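Local structure of MutT related protein (Methanosarcina mazei, 3GRN) at residues A[62-76]-A[87-101]. The protein probably acts as a hydrolase of the MutT-related Nudix family. Residues are numbered along the deposited sequence; the frame is centred on the assembly and turned at random.
Sequences ETGITMVPGDIAGQV and AIVFDGGYVVADVKL
A73 and G74 both face V89, a classic beta bulge that shifts the antiparallel pairing of strands 72-79 and 84-94 by one residue. V89 O accepts a short bond from A73 N (2.7 Å) and a weak one from G74 N (3.4 Å), while V89 N returns an almost straight bond to G74 O (171° at the hydrogen). Glycine suits the second bulge position: with phi at 153°, a beta carbon on G74 would jam against the preceding carbonyl oxygen. The small methyl of A73 points toward the opposite strand, beside V89 O and CG1, and packs on F129 and F133 of helix 124-137. Beyond the bulge the ladder is regular, V76 and A87 bonding reciprocally; V76 CG1, placed between its own backbone N and carbonyl carbon (chi1 66°), is the branch that reaches A87 CB, 3.7 Å away. At the non-hydrogen-bonded pair I72 and F90 both beta carbons point away from the opposite segment, yet the side chains run alongside each other, I72 CG1 reaching F90 CE1 at 3.7 Å, and G70 O lies in plane at the ring's edge.

Strand 72-79 is outermost on this side of the mixed Nudix sheet within the chain, and strand 84-94 pairs on its other flank with strand 7-16; helix 51-63, the helix of the Nudix box, supplies the start of 62-76. D91 carries an Asx turn, its OD1 taking G93 N, while OD2 forms a salt bridge with R16, so one carboxylate both holds the local turn and ties this part of the chain to strand 7-16. At the other end of the contact, T63 O receives K100 N at 2.9 Å from above the carbonyl plane and also a water shared with D98 O. G64, at positive phi, lets the chain turn there, and I65 CG1 then packs on the A97 methyl at 3.8 Å.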
loop_
_atom_site.group_PDB
_atom_site.type_symbol
_atom_site.label_atom_id
_atom_site.label_comp_id
_atom_site.label_asym_id
_atom_site.label_seq_id
_atom_site.Cartn_x
_atom_site.Cartn_y
_atom_site.Cartn_z
ATOM N N GLU A 62 -3.739 1.675 -6.961
ATOM C CA GLU A 62 -2.498 1.618 -7.729
ATOM C C GLU A 62 -2.511 2.440 -9.008
ATOM O O GLU A 62 -1.453 2.809 -9.526
ATOM C CB GLU A 62 -2.164 0.176 -8.066
ATOM C CG GLU A 62 -1.880 -0.628 -6.793
ATOM C CD GLU A 62 -1.547 -2.057 -7.039
ATOM O OE1 GLU A 62 -1.726 -2.532 -8.173
ATOM O OE2 GLU A 62 -1.110 -2.702 -6.069
ATOM N N THR A 63 -3.712 2.650 -9.555
ATOM C CA THR A 63 -3.829 3.218 -10.906
ATOM C C THR A 63 -4.862 4.344 -11.043
ATOM O O THR A 63 -4.887 5.013 -12.070
ATOM C CB THR A 63 -4.231 2.153 -11.961
ATOM O OG1 THR A 63 -5.605 1.806 -11.785
ATOM C CG2 THR A 63 -3.326 0.867 -11.933
ATOM N N GLY A 64 -5.734 4.535 -10.057
ATOM C CA GLY A 64 -6.796 5.562 -10.190
ATOM C C GLY A 64 -8.029 5.060 -10.947
ATOM O O GLY A 64 -9.024 5.788 -11.080
ATOM N N ILE A 65 -7.961 3.832 -11.468
ATOM C CA ILE A 65 -9.059 3.250 -12.241
ATOM C C ILE A 65 -10.148 2.693 -11.344
ATOM O O ILE A 65 -9.876 1.907 -10.434
ATOM C CB ILE A 65 -8.547 2.166 -13.243
ATOM C CG1 ILE A 65 -7.595 2.818 -14.262
ATOM C CG2 ILE A 65 -9.725 1.437 -13.976
ATOM C CD1 ILE A 65 -6.789 1.856 -15.086
ATOM N N THR A 66 -11.392 3.103 -11.609
ATOM C CA THR A 66 -12.533 2.487 -10.950
ATOM C C THR A 66 -13.041 1.374 -11.865
ATOM O O THR A 66 -13.479 1.629 -13.003
ATOM C CB THR A 66 -13.667 3.494 -10.700
ATOM O OG1 THR A 66 -13.187 4.561 -9.882
ATOM C CG2 THR A 66 -14.845 2.812 -9.994
ATOM N N MET A 67 -12.936 0.145 -11.367
ATOM C CA MET A 67 -13.349 -1.026 -12.120
ATOM C C MET A 67 -14.375 -1.840 -11.321
ATOM O O MET A 67 -14.294 -1.930 -10.092
ATOM C CB MET A 67 -12.110 -1.867 -12.509
ATOM C CG MET A 67 -11.611 -2.877 -11.435
ATOM S SD MET A 67 -10.855 -4.292 -12.239
ATOM C CE MET A 67 -10.456 -5.222 -10.820
ATOM N N VAL A 68 -15.353 -2.407 -12.020
ATOM C CA VAL A 68 -16.124 -3.510 -11.467
ATOM C C VAL A 68 -15.578 -4.789 -12.119
ATOM O O VAL A 68 -15.582 -4.922 -13.347
ATOM C CB VAL A 68 -17.685 -3.321 -11.577
ATOM C CG1 VAL A 68 -18.119 -2.843 -12.955
ATOM C CG2 VAL A 68 -18.432 -4.596 -11.168
ATOM N N PRO A 69 -15.020 -5.691 -11.293
ATOM C CA PRO A 69 -14.354 -6.886 -11.810
ATOM C C PRO A 69 -15.336 -7.778 -12.554
ATOM O O PRO A 69 -16.460 -7.968 -12.089
ATOM C CB PRO A 69 -13.870 -7.596 -10.540
ATOM C CG PRO A 69 -13.891 -6.545 -9.476
ATOM C CD PRO A 69 -14.987 -5.622 -9.820
ATOM N N GLY A 70 -14.906 -8.294 -13.703
ATOM C CA GLY A 70 -15.700 -9.221 -14.488
ATOM C C GLY A 70 -15.368 -10.645 -14.077
ATOM O O GLY A 70 -15.134 -10.933 -12.903
ATOM N N ASP A 71 -15.326 -11.543 -15.044
ATOM C CA ASP A 71 -15.131 -12.951 -14.731
ATOM C C ASP A 71 -13.689 -13.243 -14.287
ATOM O O ASP A 71 -12.763 -12.480 -14.569
ATOM C CB ASP A 71 -15.457 -13.799 -15.957
ATOM C CG ASP A 71 -16.910 -13.672 -16.391
ATOM O OD1 ASP A 71 -17.801 -13.573 -15.514
ATOM O OD2 ASP A 71 -17.155 -13.686 -17.616
ATOM N N ILE A 72 -13.503 -14.372 -13.616
ATOM C CA ILE A 72 -12.147 -14.831 -13.303
ATOM C C ILE A 72 -11.437 -15.263 -14.582
ATOM O O ILE A 72 -12.017 -15.983 -15.394
ATOM C CB ILE A 72 -12.188 -15.989 -12.294
ATOM C CG1 ILE A 72 -12.758 -15.510 -10.965
ATOM C CG2 ILE A 72 -10.797 -16.598 -12.117
ATOM C CD1 ILE A 72 -13.432 -16.604 -10.193
ATOM N N ALA A 73 -10.196 -14.803 -14.769
ATOM C CA ALA A 73 -9.405 -15.094 -15.963
ATOM C C ALA A 73 -8.498 -16.307 -15.761
ATOM O O ALA A 73 -8.068 -16.933 -16.720
ATOM C CB ALA A 73 -8.597 -13.901 -16.356
ATOM N N GLY A 74 -8.198 -16.598 -14.504
ATOM C CA GLY A 74 -7.355 -17.741 -14.145
ATOM C C GLY A 74 -6.621 -17.536 -12.830
ATOM O O GLY A 74 -7.002 -16.704 -12.002
ATOM N N GLN A 75 -5.520 -18.268 -12.692
ATOM C CA GLN A 75 -4.798 -18.442 -11.435
ATOM C C GLN A 75 -3.311 -18.324 -11.709
ATOM O O GLN A 75 -2.851 -18.855 -12.718
ATOM C CB GLN A 75 -5.133 -19.859 -10.915
ATOM C CG GLN A 75 -4.283 -20.434 -9.797
ATOM C CD GLN A 75 -3.024 -21.144 -10.280
ATOM O OE1 GLN A 75 -1.985 -21.062 -9.628
ATOM N NE2 GLN A 75 -3.110 -21.848 -11.419
ATOM N N VAL A 76 -2.554 -17.692 -10.806
ATOM C CA VAL A 76 -1.110 -17.809 -10.843
ATOM C C VAL A 76 -0.645 -18.084 -9.408
ATOM O O VAL A 76 -1.171 -17.496 -8.463
ATOM C CB VAL A 76 -0.414 -16.576 -11.496
ATOM C CG1 VAL A 76 -0.598 -15.336 -10.679
ATOM C CG2 VAL A 76 1.053 -16.829 -11.675
ATOM N N ALA A 87 -2.641 -16.552 -6.338
ATOM C CA ALA A 87 -3.229 -15.324 -6.877
ATOM C C ALA A 87 -4.328 -15.625 -7.893
ATOM O O ALA A 87 -4.178 -16.501 -8.752
ATOM C CB ALA A 87 -2.185 -14.461 -7.488
ATOM N N ILE A 88 -5.433 -14.906 -7.759
ATOM C CA ILE A 88 -6.559 -15.069 -8.671
ATOM C C ILE A 88 -6.588 -13.847 -9.589
ATOM O O ILE A 88 -6.490 -12.690 -9.124
ATOM C CB ILE A 88 -7.910 -15.296 -7.921
ATOM C CG1 ILE A 88 -7.850 -16.570 -7.055
ATOM C CG2 ILE A 88 -9.053 -15.463 -8.911
ATOM C CD1 ILE A 88 -7.329 -16.365 -5.654
ATOM N N VAL A 89 -6.702 -14.110 -10.892
ATOM C CA VAL A 89 -6.626 -13.054 -11.899
ATOM C C VAL A 89 -8.044 -12.798 -12.411
ATOM O O VAL A 89 -8.747 -13.739 -12.795
ATOM C CB VAL A 89 -5.688 -13.409 -13.073
ATOM C CG1 VAL A 89 -5.649 -12.253 -14.026
ATOM C CG2 VAL A 89 -4.256 -13.720 -12.575
ATOM N N PHE A 90 -8.453 -11.533 -12.377
ATOM C CA PHE A 90 -9.769 -11.110 -12.820
ATOM C C PHE A 90 -9.678 -10.338 -14.119
ATOM O O PHE A 90 -8.687 -9.629 -14.369
ATOM C CB PHE A 90 -10.410 -10.226 -11.750
ATOM C CG PHE A 90 -10.892 -10.996 -10.561
ATOM C CD1 PHE A 90 -12.205 -11.478 -10.522
ATOM C CD2 PHE A 90 -10.045 -11.232 -9.476
ATOM C CE1 PHE A 90 -12.658 -12.195 -9.423
ATOM C CE2 PHE A 90 -10.484 -11.965 -8.380
ATOM C CZ PHE A 90 -11.783 -12.453 -8.344
ATOM N N ASP A 91 -10.710 -10.481 -14.945
ATOM C CA ASP A 91 -10.770 -9.732 -16.172
ATOM C C ASP A 91 -11.454 -8.394 -15.880
ATOM O O ASP A 91 -12.594 -8.338 -15.413
ATOM C CB ASP A 91 -11.476 -10.539 -17.269
ATOM C CG ASP A 91 -11.204 -9.989 -18.660
ATOM O OD1 ASP A 91 -11.413 -8.778 -18.874
ATOM O OD2 ASP A 91 -10.789 -10.769 -19.546
ATOM N N GLY A 92 -10.724 -7.322 -16.150
ATOM C CA GLY A 92 -11.159 -5.971 -15.845
ATOM C C GLY A 92 -11.713 -5.276 -17.077
ATOM O O GLY A 92 -12.116 -4.119 -17.000
ATOM N N GLY A 93 -11.719 -5.972 -18.211
ATOM C CA GLY A 93 -12.384 -5.463 -19.413
ATOM C C GLY A 93 -11.533 -4.462 -20.164
ATOM O O GLY A 93 -10.305 -4.547 -20.151
ATOM N N TYR A 94 -12.200 -3.511 -20.822
ATOM C CA TYR A 94 -11.552 -2.499 -21.657
ATOM C C TYR A 94 -11.895 -1.130 -21.101
ATOM O O TYR A 94 -13.076 -0.837 -20.869
ATOM C CB TYR A 94 -12.042 -2.586 -23.113
ATOM C CG TYR A 94 -11.638 -3.838 -23.854
ATOM C CD1 TYR A 94 -10.609 -3.808 -24.782
ATOM C CD2 TYR A 94 -12.306 -5.052 -23.643
ATOM C CE1 TYR A 94 -10.231 -4.950 -25.476
ATOM C CE2 TYR A 94 -11.932 -6.204 -24.325
ATOM C CZ TYR A 94 -10.896 -6.140 -25.245
ATOM O OH TYR A 94 -10.510 -7.266 -25.932
ATOM N N VAL A 95 -10.867 -0.308 -20.873
ATOM C CA VAL A 95 -11.031 1.028 -20.295
ATOM C C VAL A 95 -10.351 2.137 -21.096
ATOM O O VAL A 95 -9.414 1.906 -21.859
ATOM C CB VAL A 95 -10.538 1.141 -18.803
ATOM C CG1 VAL A 95 -11.237 0.130 -17.882
ATOM C CG2 VAL A 95 -9.011 1.038 -18.709
ATOM N N VAL A 96 -10.842 3.350 -20.891
ATOM C CA VAL A 96 -10.203 4.543 -21.397
ATOM C C VAL A 96 -9.860 5.307 -20.126
ATOM O O VAL A 96 -10.742 5.872 -19.475
ATOM C CB VAL A 96 -11.162 5.381 -22.313
ATOM C CG1 VAL A 96 -10.445 6.603 -22.855
ATOM C CG2 VAL A 96 -11.716 4.526 -23.466
ATOM N N ALA A 97 -8.586 5.268 -19.742
ATOM C CA ALA A 97 -8.144 5.898 -18.506
ATOM C C ALA A 97 -6.736 6.445 -18.628
ATOM O O ALA A 97 -5.895 5.877 -19.325
ATOM C CB ALA A 97 -8.230 4.901 -17.342
ATOM N N ASP A 98 -6.490 7.577 -17.975
ATOM C CA ASP A 98 -5.134 8.056 -17.782
ATOM C C ASP A 98 -4.649 7.504 -16.452
ATOM O O ASP A 98 -5.097 7.947 -15.387
ATOM C CB ASP A 98 -5.068 9.588 -17.792
ATOM C CG ASP A 98 -4.947 10.147 -19.200
ATOM O OD1 ASP A 98 -3.850 10.631 -19.553
ATOM O OD2 ASP A 98 -5.938 10.073 -19.957
ATOM N N VAL A 99 -3.755 6.527 -16.533
ATOM C CA VAL A 99 -3.226 5.847 -15.329
ATOM C C VAL A 99 -2.484 6.834 -14.426
ATOM O O VAL A 99 -1.679 7.661 -14.894
ATOM C CB VAL A 99 -2.299 4.691 -15.750
ATOM C CG1 VAL A 99 -1.687 4.000 -14.543
ATOM C CG2 VAL A 99 -3.068 3.713 -16.633
ATOM N N LYS A 100 -2.780 6.757 -13.128
ATOM C CA LYS A 100 -2.185 7.615 -12.149
ATOM C C LYS A 100 -1.614 6.756 -11.028
ATOM O O LYS A 100 -2.354 6.110 -10.283
ATOM C CB LYS A 100 -3.219 8.609 -11.622
ATOM C CG LYS A 100 -3.650 9.643 -12.699
ATOM C CD LYS A 100 -4.514 10.753 -12.108
ATOM C CE LYS A 100 -4.664 11.931 -13.087
ATOM N NZ LYS A 100 -5.264 11.539 -14.406
ATOM N N LEU A 101 -0.297 6.779 -10.917
ATOM C CA LEU A 101 0.446 5.845 -10.033
ATOM C C LEU A 101 0.607 6.299 -8.604
ATOM O O LEU A 101 0.462 7.484 -8.297
ATOM C CB LEU A 101 1.842 5.577 -10.611
ATOM C CG LEU A 101 1.855 4.902 -11.998
ATOM C CD1 LEU A 101 3.274 4.705 -12.452
ATOM C CD2 LEU A 101 1.102 3.593 -11.966
HETATM O O HOH W 1 -6.664 6.530 -13.601
#